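Local atomic coordinates of ornithine aminotransferase (Plasmodium falciparum, PDB entry 3LG0), a protein that probably transfers the delta-amino group of L-ornithine to 2-oxoglutarate with the help of pyridoxal 5'-phosphate, giving glutamate semialdehyde and glutamate. Residues A[27-32]-A[360-365]; A[50-55]-A[373-378]; A[102-107]-A[275-280]; A[228-233]-A[253-258]; A[335-340]-A[409-414]. All coordinates share one frame; numbering follows the deposited sequence.

Contact 1: A[27-32]-A[360-365]; sequences PIPVVL and NVWDIC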
# COMPACT_ATOMS: atom_id res chain seq x y z
N PRO A 27 1.44 -8.97 -18.67
CA PRO A 27 2.90 -8.88 -18.66
C PRO A 27 3.54 -9.41 -19.93
O PRO A 27 2.96 -10.23 -20.62
CB PRO A 27 3.31 -9.79 -17.50
CG PRO A 27 2.04 -10.28 -16.86
CD PRO A 27 0.96 -10.10 -17.87
N ILE A 28 4.73 -8.93 -20.23
CA ILE A 28 5.60 -9.57 -21.20
C ILE A 28 5.87 -11.01 -20.72
O ILE A 28 6.08 -11.25 -19.52
CB ILE A 28 6.93 -8.77 -21.32
CG1 ILE A 28 6.72 -7.48 -22.11
CG2 ILE A 28 8.02 -9.59 -21.96
CD1 ILE A 28 6.18 -7.72 -23.50
N PRO A 29 5.88 -11.97 -21.66
CA PRO A 29 6.08 -13.38 -21.31
C PRO A 29 7.52 -13.71 -20.92
O PRO A 29 8.21 -14.43 -21.64
CB PRO A 29 5.71 -14.13 -22.60
CG PRO A 29 5.21 -13.12 -23.54
CD PRO A 29 5.72 -11.79 -23.11
N VAL A 30 7.98 -13.19 -19.79
CA VAL A 30 9.27 -13.60 -19.23
C VAL A 30 9.06 -13.84 -17.74
O VAL A 30 8.35 -13.09 -17.08
CB VAL A 30 10.39 -12.54 -19.48
CG1 VAL A 30 10.12 -11.21 -18.74
CG2 VAL A 30 11.77 -13.10 -19.11
N VAL A 31 9.63 -14.92 -17.21
CA VAL A 31 9.44 -15.29 -15.81
C VAL A 31 10.75 -15.17 -15.02
O VAL A 31 11.64 -15.99 -15.16
CB VAL A 31 8.92 -16.75 -15.69
CG1 VAL A 31 8.66 -17.10 -14.25
CG2 VAL A 31 7.66 -16.92 -16.50
N LEU A 32 10.84 -14.14 -14.19
CA LEU A 32 12.06 -13.86 -13.45
C LEU A 32 12.09 -14.58 -12.11
O LEU A 32 11.06 -14.80 -11.47
CB LEU A 32 12.21 -12.35 -13.23
CG LEU A 32 12.01 -11.53 -14.50
CD1 LEU A 32 12.18 -10.04 -14.21
CD2 LEU A 32 12.95 -12.01 -15.66
N ASN A 360 4.02 -2.41 -34.33
CA ASN A 360 3.35 -2.76 -33.10
C ASN A 360 4.37 -2.76 -31.97
O ASN A 360 5.39 -3.43 -32.06
CB ASN A 360 2.69 -4.13 -33.22
CG ASN A 360 2.00 -4.54 -31.94
OD1 ASN A 360 2.64 -4.98 -30.99
ND2 ASN A 360 0.67 -4.37 -31.90
N VAL A 361 4.09 -1.99 -30.93
CA VAL A 361 5.09 -1.73 -29.89
C VAL A 361 5.25 -2.91 -28.93
O VAL A 361 6.34 -3.13 -28.38
CB VAL A 361 4.80 -0.40 -29.14
CG1 VAL A 361 5.84 -0.14 -28.11
CG2 VAL A 361 4.78 0.75 -30.12
N TRP A 362 4.18 -3.65 -28.72
CA TRP A 362 4.26 -4.91 -27.99
C TRP A 362 5.31 -5.80 -28.64
O TRP A 362 6.20 -6.33 -27.95
CB TRP A 362 2.89 -5.60 -27.98
CG TRP A 362 2.86 -6.95 -27.30
CD1 TRP A 362 2.91 -8.18 -27.90
CD2 TRP A 362 2.76 -7.20 -25.89
NE1 TRP A 362 2.84 -9.17 -26.95
CE2 TRP A 362 2.75 -8.60 -25.71
CE3 TRP A 362 2.68 -6.38 -24.76
CZ2 TRP A 362 2.66 -9.20 -24.45
CZ3 TRP A 362 2.60 -6.98 -23.50
CH2 TRP A 362 2.59 -8.37 -23.36
N ASP A 363 5.25 -5.95 -29.97
CA ASP A 363 6.23 -6.78 -30.69
C ASP A 363 7.65 -6.28 -30.52
O ASP A 363 8.59 -7.06 -30.39
CB ASP A 363 5.87 -6.90 -32.18
CG ASP A 363 4.57 -7.66 -32.41
OD1 ASP A 363 4.19 -8.49 -31.55
OD2 ASP A 363 3.91 -7.44 -33.45
N ILE A 364 7.81 -4.96 -30.50
CA ILE A 364 9.12 -4.36 -30.24
C ILE A 364 9.66 -4.80 -28.88
O ILE A 364 10.82 -5.21 -28.77
CB ILE A 364 9.09 -2.82 -30.37
CG1 ILE A 364 8.74 -2.41 -31.80
CG2 ILE A 364 10.42 -2.21 -29.93
CD1 ILE A 364 8.53 -0.92 -31.99
N CYS A 365 8.81 -4.76 -27.86
CA CYS A 365 9.20 -5.19 -26.52
C CYS A 365 9.55 -6.68 -26.49
O CYS A 365 10.53 -7.08 -25.86
CB CYS A 365 8.09 -4.88 -25.50
SG CYS A 365 7.82 -3.13 -25.25

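Contact 2: A[50-55]-A[373-378]; sequences DFLSAY and LITRSV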
# COMPACT_ATOMS: atom_id res chain seq x y z
N ASP A 50 17.56 -5.21 -17.18
CA ASP A 50 16.27 -4.69 -16.73
C ASP A 50 16.18 -3.22 -17.09
O ASP A 50 16.82 -2.39 -16.45
CB ASP A 50 16.12 -4.84 -15.22
CG ASP A 50 14.74 -4.40 -14.73
OD1 ASP A 50 14.02 -3.70 -15.48
OD2 ASP A 50 14.38 -4.77 -13.59
N PHE A 51 15.37 -2.89 -18.09
CA PHE A 51 15.24 -1.51 -18.53
C PHE A 51 13.94 -0.83 -18.08
O PHE A 51 13.58 0.25 -18.58
CB PHE A 51 15.50 -1.36 -20.05
CG PHE A 51 16.86 -0.81 -20.34
CD1 PHE A 51 18.00 -1.48 -19.91
CD2 PHE A 51 17.01 0.41 -20.97
CE1 PHE A 51 19.26 -0.96 -20.14
CE2 PHE A 51 18.28 0.93 -21.22
CZ PHE A 51 19.40 0.25 -20.79
N LEU A 52 13.28 -1.47 -17.12
CA LEU A 52 12.12 -0.89 -16.46
C LEU A 52 12.45 -0.47 -15.03
O LEU A 52 11.96 0.54 -14.55
CB LEU A 52 10.98 -1.90 -16.44
CG LEU A 52 9.60 -1.31 -16.29
CD1 LEU A 52 9.40 -0.32 -17.41
CD2 LEU A 52 8.55 -2.40 -16.32
N SER A 53 13.30 -1.25 -14.36
CA SER A 53 13.65 -1.02 -12.96
C SER A 53 12.42 -0.99 -12.05
O SER A 53 12.41 -0.27 -11.04
CB SER A 53 14.46 0.27 -12.78
OG SER A 53 15.64 0.27 -13.56
N ALA A 54 11.41 -1.78 -12.38
CA ALA A 54 10.15 -1.78 -11.64
C ALA A 54 9.71 -0.32 -11.42
O ALA A 54 9.36 0.08 -10.32
CB ALA A 54 10.30 -2.54 -10.30
N TYR A 55 9.76 0.45 -12.50
CA TYR A 55 9.36 1.85 -12.49
C TYR A 55 10.11 2.66 -11.44
O TYR A 55 9.51 3.41 -10.68
CB TYR A 55 7.84 1.98 -12.31
CG TYR A 55 7.08 1.26 -13.39
CD1 TYR A 55 6.91 1.83 -14.65
CD2 TYR A 55 6.54 0.00 -13.16
CE1 TYR A 55 6.20 1.16 -15.66
CE2 TYR A 55 5.83 -0.67 -14.15
CZ TYR A 55 5.67 -0.10 -15.40
OH TYR A 55 4.98 -0.79 -16.37
N LEU A 373 17.12 -7.63 -23.41
CA LEU A 373 16.75 -6.42 -22.66
C LEU A 373 15.25 -6.38 -22.48
O LEU A 373 14.50 -6.53 -23.44
CB LEU A 373 17.23 -5.16 -23.40
CG LEU A 373 16.93 -3.75 -22.88
CD1 LEU A 373 18.06 -2.79 -23.28
CD2 LEU A 373 15.57 -3.23 -23.35
N ILE A 374 14.80 -6.21 -21.24
CA ILE A 374 13.37 -6.21 -20.99
C ILE A 374 12.82 -4.84 -20.58
O ILE A 374 13.40 -4.14 -19.76
CB ILE A 374 12.93 -7.26 -19.94
CG1 ILE A 374 13.62 -7.05 -18.59
CG2 ILE A 374 13.15 -8.68 -20.46
CD1 ILE A 374 13.06 -7.97 -17.49
N THR A 375 11.69 -4.50 -21.18
CA THR A 375 10.99 -3.28 -20.85
C THR A 375 9.54 -3.41 -21.30
O THR A 375 9.12 -4.47 -21.73
CB THR A 375 11.66 -2.07 -21.50
OG1 THR A 375 11.01 -0.87 -21.08
CG2 THR A 375 11.61 -2.18 -23.03
N ARG A 376 8.78 -2.32 -21.20
CA ARG A 376 7.36 -2.35 -21.48
C ARG A 376 6.95 -1.06 -22.19
O ARG A 376 7.61 -0.03 -22.05
CB ARG A 376 6.59 -2.45 -20.17
CG ARG A 376 5.13 -2.82 -20.38
CD ARG A 376 4.89 -4.33 -20.29
NE ARG A 376 3.56 -4.72 -20.75
CZ ARG A 376 2.42 -4.19 -20.30
NH1 ARG A 376 2.43 -3.22 -19.40
NH2 ARG A 376 1.27 -4.62 -20.79
N SER A 377 5.85 -1.12 -22.92
CA SER A 377 5.35 0.07 -23.60
C SER A 377 4.20 0.71 -22.83
O SER A 377 3.32 0.04 -22.30
CB SER A 377 4.89 -0.26 -25.02
OG SER A 377 4.06 -1.41 -25.05
N VAL A 378 4.24 2.04 -22.76
CA VAL A 378 3.10 2.81 -22.29
C VAL A 378 2.26 3.25 -23.49
O VAL A 378 2.78 3.64 -24.54
CB VAL A 378 3.54 4.03 -21.47
CG1 VAL A 378 4.16 5.09 -22.36
CG2 VAL A 378 2.36 4.59 -20.71

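Contact 3: A[102-107]-A[275-280]; sequences GYDKVL and LANDDV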
# COMPACT_ATOMS: atom_id res chain seq x y z
N GLY A 102 15.41 19.24 2.96
CA GLY A 102 15.19 20.61 3.38
C GLY A 102 13.73 21.00 3.50
O GLY A 102 13.31 22.03 2.98
N TYR A 103 12.95 20.17 4.19
CA TYR A 103 11.58 20.52 4.52
C TYR A 103 11.37 20.31 6.01
O TYR A 103 12.06 19.48 6.62
CB TYR A 103 10.59 19.69 3.68
CG TYR A 103 10.55 20.12 2.24
CD1 TYR A 103 9.60 21.03 1.80
CD2 TYR A 103 11.47 19.64 1.32
CE1 TYR A 103 9.56 21.44 0.46
CE2 TYR A 103 11.44 20.04 -0.02
CZ TYR A 103 10.49 20.94 -0.44
OH TYR A 103 10.45 21.36 -1.75
N ASP A 104 10.44 21.07 6.58
CA ASP A 104 10.14 20.96 8.01
C ASP A 104 9.68 19.56 8.37
O ASP A 104 10.14 18.98 9.35
CB ASP A 104 9.06 21.96 8.43
CG ASP A 104 9.52 23.40 8.32
OD1 ASP A 104 10.73 23.65 8.44
OD2 ASP A 104 8.68 24.28 8.13
N LYS A 105 8.76 19.01 7.57
CA LYS A 105 8.08 17.78 7.95
C LYS A 105 7.91 16.76 6.83
O LYS A 105 7.95 17.09 5.65
CB LYS A 105 6.74 18.13 8.61
CG LYS A 105 6.89 18.55 10.08
CD LYS A 105 5.56 18.92 10.72
CE LYS A 105 5.71 19.11 12.22
NZ LYS A 105 6.87 19.99 12.52
N VAL A 106 7.75 15.51 7.22
CA VAL A 106 7.47 14.44 6.28
C VAL A 106 6.36 13.55 6.83
O VAL A 106 6.18 13.40 8.04
CB VAL A 106 8.74 13.62 5.96
CG1 VAL A 106 9.12 12.75 7.12
CG2 VAL A 106 8.54 12.75 4.69
N LEU A 107 5.61 12.95 5.90
CA LEU A 107 4.54 12.02 6.22
C LEU A 107 4.79 10.75 5.42
O LEU A 107 4.82 10.79 4.19
CB LEU A 107 3.20 12.67 5.84
CG LEU A 107 1.87 11.93 5.72
CD1 LEU A 107 1.75 10.71 6.61
CD2 LEU A 107 0.75 12.94 6.01
N LEU A 275 6.65 15.55 1.61
CA LEU A 275 7.46 16.51 2.35
C LEU A 275 6.87 17.89 2.17
O LEU A 275 6.49 18.28 1.05
CB LEU A 275 8.89 16.55 1.82
CG LEU A 275 9.76 15.32 1.96
CD1 LEU A 275 10.72 15.27 0.76
CD2 LEU A 275 10.54 15.37 3.27
N ALA A 276 6.81 18.64 3.25
CA ALA A 276 6.25 19.98 3.21
C ALA A 276 6.71 20.73 4.45
O ALA A 276 7.16 20.11 5.42
CB ALA A 276 4.72 19.91 3.15
N ASN A 277 6.61 22.05 4.43
CA ASN A 277 6.97 22.84 5.61
C ASN A 277 5.81 22.96 6.58
O ASN A 277 4.68 22.62 6.24
CB ASN A 277 7.47 24.22 5.19
CG ASN A 277 8.82 24.16 4.56
OD1 ASN A 277 9.68 23.37 4.96
ND2 ASN A 277 9.04 24.99 3.55
N ASP A 278 6.09 23.46 7.78
CA ASP A 278 5.07 23.57 8.84
C ASP A 278 3.77 24.28 8.43
O ASP A 278 2.68 23.83 8.78
CB ASP A 278 5.65 24.20 10.10
CG ASP A 278 6.48 23.22 10.90
OD1 ASP A 278 6.32 22.01 10.71
OD2 ASP A 278 7.29 23.67 11.74
N ASP A 279 3.87 25.37 7.68
CA ASP A 279 2.68 26.11 7.29
C ASP A 279 1.67 25.30 6.48
O ASP A 279 0.46 25.55 6.56
CB ASP A 279 3.01 27.44 6.59
CG ASP A 279 3.96 27.27 5.41
OD1 ASP A 279 5.02 26.62 5.58
OD2 ASP A 279 3.67 27.82 4.32
N VAL A 280 2.14 24.34 5.68
CA VAL A 280 1.23 23.44 4.99
C VAL A 280 0.95 22.16 5.79
O VAL A 280 -0.20 21.81 5.99
CB VAL A 280 1.69 23.08 3.55
CG1 VAL A 280 1.74 24.32 2.67
CG2 VAL A 280 3.03 22.42 3.58

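Contact 4: A[228-233]-A[253-258]; sequences VLFVAD and VKPDVI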
# COMPACT_ATOMS: atom_id res chain seq x y z
N VAL A 228 -0.54 29.85 -4.53
CA VAL A 228 -1.00 28.50 -4.82
C VAL A 228 0.11 27.51 -4.49
O VAL A 228 1.28 27.77 -4.78
CB VAL A 228 -1.43 28.35 -6.31
CG1 VAL A 228 -1.40 26.89 -6.74
CG2 VAL A 228 -2.82 28.94 -6.51
N LEU A 229 -0.26 26.40 -3.85
CA LEU A 229 0.72 25.37 -3.55
C LEU A 229 1.28 24.81 -4.86
O LEU A 229 0.53 24.38 -5.73
CB LEU A 229 0.11 24.26 -2.70
CG LEU A 229 -0.21 24.64 -1.25
CD1 LEU A 229 -0.76 23.45 -0.46
CD2 LEU A 229 1.00 25.20 -0.55
N PHE A 230 2.60 24.88 -5.01
CA PHE A 230 3.31 24.26 -6.11
C PHE A 230 3.77 22.86 -5.63
O PHE A 230 4.78 22.73 -4.93
CB PHE A 230 4.49 25.15 -6.53
CG PHE A 230 5.53 24.47 -7.40
CD1 PHE A 230 5.18 23.47 -8.28
CD2 PHE A 230 6.85 24.87 -7.34
CE1 PHE A 230 6.14 22.85 -9.06
CE2 PHE A 230 7.81 24.26 -8.13
CZ PHE A 230 7.46 23.25 -8.99
N VAL A 231 2.99 21.84 -6.01
CA VAL A 231 3.29 20.45 -5.64
C VAL A 231 3.99 19.65 -6.75
O VAL A 231 3.42 19.44 -7.83
CB VAL A 231 2.01 19.69 -5.26
CG1 VAL A 231 2.37 18.32 -4.70
CG2 VAL A 231 1.20 20.49 -4.24
N ALA A 232 5.20 19.21 -6.48
CA ALA A 232 5.97 18.42 -7.42
C ALA A 232 5.86 16.93 -7.11
O ALA A 232 6.30 16.47 -6.05
CB ALA A 232 7.44 18.84 -7.40
N ASP A 233 5.31 16.17 -8.06
CA ASP A 233 5.26 14.72 -7.96
C ASP A 233 6.56 14.12 -8.44
O ASP A 233 6.80 14.02 -9.64
CB ASP A 233 4.12 14.18 -8.83
CG ASP A 233 3.98 12.67 -8.73
OD1 ASP A 233 4.86 12.01 -8.12
OD2 ASP A 233 2.97 12.14 -9.26
N VAL A 253 14.19 25.41 -8.99
CA VAL A 253 13.04 25.80 -8.18
C VAL A 253 12.91 24.89 -6.96
O VAL A 253 13.45 23.79 -6.95
CB VAL A 253 11.74 25.76 -9.00
CG1 VAL A 253 11.79 26.79 -10.12
CG2 VAL A 253 11.50 24.37 -9.56
N LYS A 254 12.22 25.37 -5.93
CA LYS A 254 11.92 24.52 -4.78
C LYS A 254 10.41 24.49 -4.55
O LYS A 254 9.82 25.50 -4.18
CB LYS A 254 12.65 24.98 -3.51
CG LYS A 254 12.44 24.06 -2.30
CD LYS A 254 13.56 24.21 -1.27
CE LYS A 254 13.29 23.41 0.01
NZ LYS A 254 12.34 24.10 0.95
N PRO A 255 9.79 23.34 -4.81
CA PRO A 255 8.33 23.23 -4.67
C PRO A 255 7.91 23.36 -3.20
O PRO A 255 8.73 23.09 -2.31
CB PRO A 255 8.04 21.82 -5.21
CG PRO A 255 9.23 21.47 -6.04
CD PRO A 255 10.39 22.12 -5.36
N ASP A 256 6.66 23.76 -2.95
CA ASP A 256 6.15 23.82 -1.58
C ASP A 256 5.95 22.42 -1.01
O ASP A 256 6.14 22.19 0.18
CB ASP A 256 4.81 24.55 -1.53
CG ASP A 256 4.88 25.94 -2.09
OD1 ASP A 256 5.59 26.78 -1.49
OD2 ASP A 256 4.24 26.20 -3.13
N VAL A 257 5.56 21.49 -1.89
CA VAL A 257 5.26 20.13 -1.48
C VAL A 257 5.92 19.14 -2.45
O VAL A 257 5.82 19.29 -3.66
CB VAL A 257 3.75 19.90 -1.44
CG1 VAL A 257 3.44 18.46 -1.03
CG2 VAL A 257 3.07 20.90 -0.46
N ILE A 258 6.61 18.15 -1.90
CA ILE A 258 7.22 17.09 -2.71
C ILE A 258 6.56 15.74 -2.41
O ILE A 258 6.33 15.42 -1.25
CB ILE A 258 8.71 16.97 -2.41
CG1 ILE A 258 9.43 18.28 -2.69
CG2 ILE A 258 9.34 15.83 -3.24
CD1 ILE A 258 9.67 18.54 -4.15

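Contact 5: A[335-340]-A[409-414]; sequences KDSKVV and FFDDNL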
# COMPACT_ATOMS: atom_id res chain seq x y z
N LYS A 335 18.76 8.03 -36.15
CA LYS A 335 18.28 9.19 -36.90
C LYS A 335 17.63 8.83 -38.25
O LYS A 335 16.75 9.55 -38.71
CB LYS A 335 19.41 10.21 -37.10
CG LYS A 335 20.52 9.74 -38.03
CD LYS A 335 21.66 10.74 -38.11
CE LYS A 335 22.79 10.24 -38.99
NZ LYS A 335 23.84 11.27 -39.17
N ASP A 336 18.06 7.73 -38.86
CA ASP A 336 17.55 7.32 -40.17
C ASP A 336 16.42 6.27 -40.10
O ASP A 336 15.88 5.87 -41.12
CB ASP A 336 18.69 6.80 -41.04
CG ASP A 336 19.75 7.86 -41.31
OD1 ASP A 336 19.38 9.00 -41.66
OD2 ASP A 336 20.95 7.54 -41.18
N SER A 337 16.08 5.84 -38.89
CA SER A 337 15.04 4.83 -38.70
C SER A 337 13.67 5.34 -39.13
O SER A 337 13.28 6.46 -38.79
CB SER A 337 14.99 4.39 -37.24
OG SER A 337 13.74 3.80 -36.92
N LYS A 338 12.93 4.52 -39.85
CA LYS A 338 11.59 4.89 -40.29
C LYS A 338 10.56 4.73 -39.16
O LYS A 338 9.62 5.53 -39.06
CB LYS A 338 11.19 4.06 -41.50
CG LYS A 338 10.31 4.80 -42.50
CD LYS A 338 10.20 4.05 -43.82
CE LYS A 338 11.56 3.56 -44.30
NZ LYS A 338 12.51 4.68 -44.54
N VAL A 339 10.72 3.71 -38.32
CA VAL A 339 9.73 3.41 -37.28
C VAL A 339 9.85 4.29 -36.04
O VAL A 339 8.86 4.52 -35.34
CB VAL A 339 9.76 1.92 -36.85
CG1 VAL A 339 9.46 1.01 -38.02
CG2 VAL A 339 11.09 1.57 -36.22
N VAL A 340 11.06 4.79 -35.76
CA VAL A 340 11.28 5.71 -34.65
C VAL A 340 10.72 7.12 -34.93
O VAL A 340 11.02 7.72 -35.96
CB VAL A 340 12.77 5.85 -34.32
CG1 VAL A 340 12.98 6.90 -33.25
CG2 VAL A 340 13.36 4.50 -33.90
N PHE A 409 15.67 -4.36 -37.02
CA PHE A 409 14.78 -5.45 -37.43
C PHE A 409 13.43 -4.96 -37.95
O PHE A 409 12.99 -5.38 -39.02
CB PHE A 409 14.58 -6.44 -36.27
CG PHE A 409 13.57 -7.52 -36.55
CD1 PHE A 409 13.91 -8.62 -37.33
CD2 PHE A 409 12.29 -7.44 -36.04
CE1 PHE A 409 13.00 -9.61 -37.59
CE2 PHE A 409 11.35 -8.43 -36.30
CZ PHE A 409 11.71 -9.52 -37.08
N PHE A 410 12.76 -4.08 -37.21
CA PHE A 410 11.49 -3.54 -37.68
C PHE A 410 11.62 -2.60 -38.89
O PHE A 410 10.69 -2.50 -39.70
CB PHE A 410 10.70 -2.88 -36.55
CG PHE A 410 10.16 -3.87 -35.57
CD1 PHE A 410 8.95 -4.49 -35.80
CD2 PHE A 410 10.91 -4.23 -34.46
CE1 PHE A 410 8.48 -5.43 -34.91
CE2 PHE A 410 10.44 -5.17 -33.58
CZ PHE A 410 9.22 -5.77 -33.80
N ASP A 411 12.75 -1.92 -39.01
CA ASP A 411 12.99 -1.07 -40.17
C ASP A 411 13.20 -1.94 -41.40
O ASP A 411 12.61 -1.69 -42.44
CB ASP A 411 14.21 -0.16 -39.96
CG ASP A 411 13.88 1.06 -39.09
OD1 ASP A 411 12.73 1.56 -39.12
OD2 ASP A 411 14.80 1.53 -38.38
N ASP A 412 14.03 -2.97 -41.27
CA ASP A 412 14.34 -3.86 -42.38
C ASP A 412 13.09 -4.58 -42.91
O ASP A 412 13.06 -5.01 -44.06
CB ASP A 412 15.43 -4.86 -41.98
CG ASP A 412 16.79 -4.21 -41.83
OD1 ASP A 412 16.87 -2.99 -42.03
OD2 ASP A 412 17.77 -4.91 -41.51
N ASN A 413 12.05 -4.67 -42.10
CA ASN A 413 10.91 -5.51 -42.45
C ASN A 413 9.53 -4.86 -42.58
O ASN A 413 8.52 -5.56 -42.59
CB ASN A 413 10.83 -6.69 -41.48
CG ASN A 413 11.87 -7.75 -41.76
OD1 ASN A 413 11.82 -8.42 -42.79
ND2 ASN A 413 12.84 -7.90 -40.85
N LEU A 414 9.46 -3.53 -42.71
CA LEU A 414 8.14 -2.92 -42.81
C LEU A 414 7.51 -2.97 -44.20
O LEU A 414 6.30 -3.15 -44.30
CB LEU A 414 8.11 -1.49 -42.25
CG LEU A 414 9.36 -0.63 -42.31
CD1 LEU A 414 10.04 -0.74 -43.67
CD2 LEU A 414 8.97 0.80 -42.01

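Contact 1: A[27-32]-A[360-365]
With CG anti to the backbone N (chi1 178°), W362 swings its indole off the first turn of helix 361-370 and along the loop at 27-32. I28 answers with CG1 beside its own backbone N (chi1 -75°) and a second bend that carries CD1 over the indole. The two side chains slide past each other in opposite directions. I28 CD1 lies over one face of the six-membered ring of W362, 3.7 Å from its centroid and 14° off the ring normal, which meets the geometry of a CH-pi contact. The same I28 methyl reaches CB of C365, one turn further along the helix, at 4.0 Å, so it bridges both helix residues. At the ring's edge, in its plane, O of P27 approaches CH2 of W362 to 3.3 Å. N360 caps the start of the helix: its OD1 accepts the N-H of D363 at 3.0 Å. Around the pair, R376 touches both I28 and W362, while P27 packs on R83 of the second subunit. No hydrogen bond joins the two segments; methyl-on-ring and other van der Waals contacts hold them together, and the P27 carbonyl oxygen probably suits the slightly positive hydrogens at the ring edge.

Contact 2: A[50-55]-A[373-378]
The segment 50-55 leaves strand 47-50 of a mixed sheet and leads toward the cofactor region, where the side chain of Y55 comes within about 4 Å of that of K262, the lysine expected by similarity to bind pyridoxal phosphate. One parallel bridge pairs D50 with I374. It is secured by F51 N, which donates to O of I374 at 2.9 Å and nearly along the C=O axis. Beyond this bond the chain turns out of the sheet, and D50 governs the turn. D50 holds CG anti to its backbone N (chi1 -176°), and D50 OD1 accepts two amides: L52 N at 2.9 Å, nearly along the C-O axis, and S53 N at 2.8 Å, from above the carboxylate plane. The double grip restrains the rotation of the carboxylate. S53 to Y55 follow with left-handed helical backbone angles. F51 crosses L373 obliquely, and CD1 of L373 sits over one face of the F51 ring, 3.7 Å from the centroid and 15° off the normal. C399 of helix 393-412 touches both side chains. T375 turns OG1 anti to its backbone N, where it bonds to O of R384 and also passes CD1 of L52 at 4.0 Å. Further along, CD2 of L52 and OH of Y55 both approach CB of R376 loosely, while A84 of the second subunit packs on R376. The arrangement is that of a strand end followed by an Asx turn and Asx motif, joining the mixed sheet that contains strands 47-50 and 373-378 to the active-site region.

Contact 3: A[102-107]-A[275-280]
K105 starts with CG beside its backbone N (chi1 -80°), and its CB lies 3.8 Å from O of A276. CG then passes OD1 of D278, K105 CD comes to 3.2 Å from D278 OD1, and CE stays alongside it. A bend at chi4 (48°) finally turns K105 NZ onto the same D278 OD1 at 2.8 Å, a salt bridge using the syn lone pair of that oxygen. The ammonium also bonds to O of T19 of the second subunit, serving fold and dimer alike. The backbone beneath is antiparallel: K105 and A276 form a hydrogen-bonded pair, with K105 N giving to A276 O nearly along the C=O axis and A276 N returning to K105 O. V106 and L275 are the adjoining non-hydrogen-bonded pair, and CG2 of V106 meets CD2 of L275 at 3.6 Å. Where the ladder ends, two side chains each accept a backbone N-H from across: OD1 of N277 that of D104 at 2.9 Å, and OD2 of D104 that of D278 at 2.7 Å, almost straight (174°), through its anti lone pair. D278 opens helix 278-281, whose start would probably help to stabilise the carboxylate of D104, which lies 3.9 Å, OD2 to OD2, from that of D278; K105 may offset the repulsion. Y103 lies across L275, its ring near CB, and its OH bonds to O of P255. V106 has backbone bonds to the second subunit. Strand 105-109, outermost within this chain, thus pairs antiparallel with 272-276 in the sheet of the PLP-binding domain of fold type I.

Contact 4: A[228-233]-A[253-258]
Neighbouring parallel strands, 229-233 and 257-260, meet here in the sheet of the PLP-binding domain of fold type I, with V231 beside V257 and A232 beside I258. P255, just before the second strand, forms a bump. Its ring enters the angle between the F230 ring and the A232 methyl: P255 CB lies over one face of F230, 3.9 Å from the centroid and 16° off the normal, a CH-pi contact, while P255 CG presses on CB of A232 at 3.5 Å, tighter than usual for carbons. F230 reaches this position with CG anti to its backbone N (chi1 164°), so that phenyl and proline lie side by side. At the ring edge, in its plane, CG2 of V253 meets CE2 of F230 at 4.0 Å, and helix 215-226 packs on the phenyl through F216, V219 and C223. On the V231 side of the sheet, V231 CG1 meets V257 CG1 at 3.8 Å. CD1 of I258 closes on the A232 methyl beside the proline. A232 N bonds to O of V257, nearly along the C=O axis, and F230 O accepts weak bonds from D256 N and V257 N. Before the ladder begins, D256 OD2 accepts the N-H of F230 at 2.8 Å through its anti lone pair, almost straight at 174°.

Contact 5: A[335-340]-A[409-414]
D411, near the end of helix 393-412, meets the turn at 335-340, whose S337 forms an ST motif. In the first shell, D411 OD2 accepts from OG of S337 at 2.9 Å and D411 OD1 from the backbone N of V339 at 3.1 Å, each through a syn lone pair. A weak third bond, from N of K338, also falls on OD1, so the two oxygens accept from successive parts of the turn. Beside the polar set lies an apolar one: CD2 of L414 touches CG1 of V339 at 4.0 Å and CD of K338 from across. Two things position the polar set. D411 has CG beside its own backbone N (chi1 -79°), which directs the carboxylate to the turn. S337 holds OG anti to its backbone N, where the hydroxyl donates a hydrogen bond to D411 OD2 and accepts the N-H of V340 at 3.1 Å. In the second shell, V339 rests on F354 of strand 349-354 and on V407, and F410 packs against helix 361-370 through I364 and K367. The lysine chain bends at chi3 and chi4, leaving NZ of K338 6.3 Å from OD1 of D411, so attraction between these charges would be only long-range. Near the helix end, ND2 of N413 bonds back to O of F409 at 3.1 Å, in the carbonyl plane.

Overall arrangement
Contacts 2 and 4 are buried, contacts 1 and 3 partly so, and contact 5 lies at the surface, its centre about 30 Å from that of the chain. Strand 272-276 of contact 3 lies next to strand 257-260 of contact 4, and Y103 OH bonds to O of P255. Contacts 1 and 2 touch where W362 meets R376, and contact 5 joins contact 1 through F410 on I364. Chemistry differs with place: contact 1 is mainly apolar; contact 2 combines a single bridge, an Asx turn and a CH-pi contact; contact 4 adds tight packing to a parallel ladder; contact 3 adds a salt bridge and carboxylate-amide bonds to an antiparallel one; contact 5 depends on one aspartate accepting from a turn. Contacts 1, 2 and 3 also meet the second subunit.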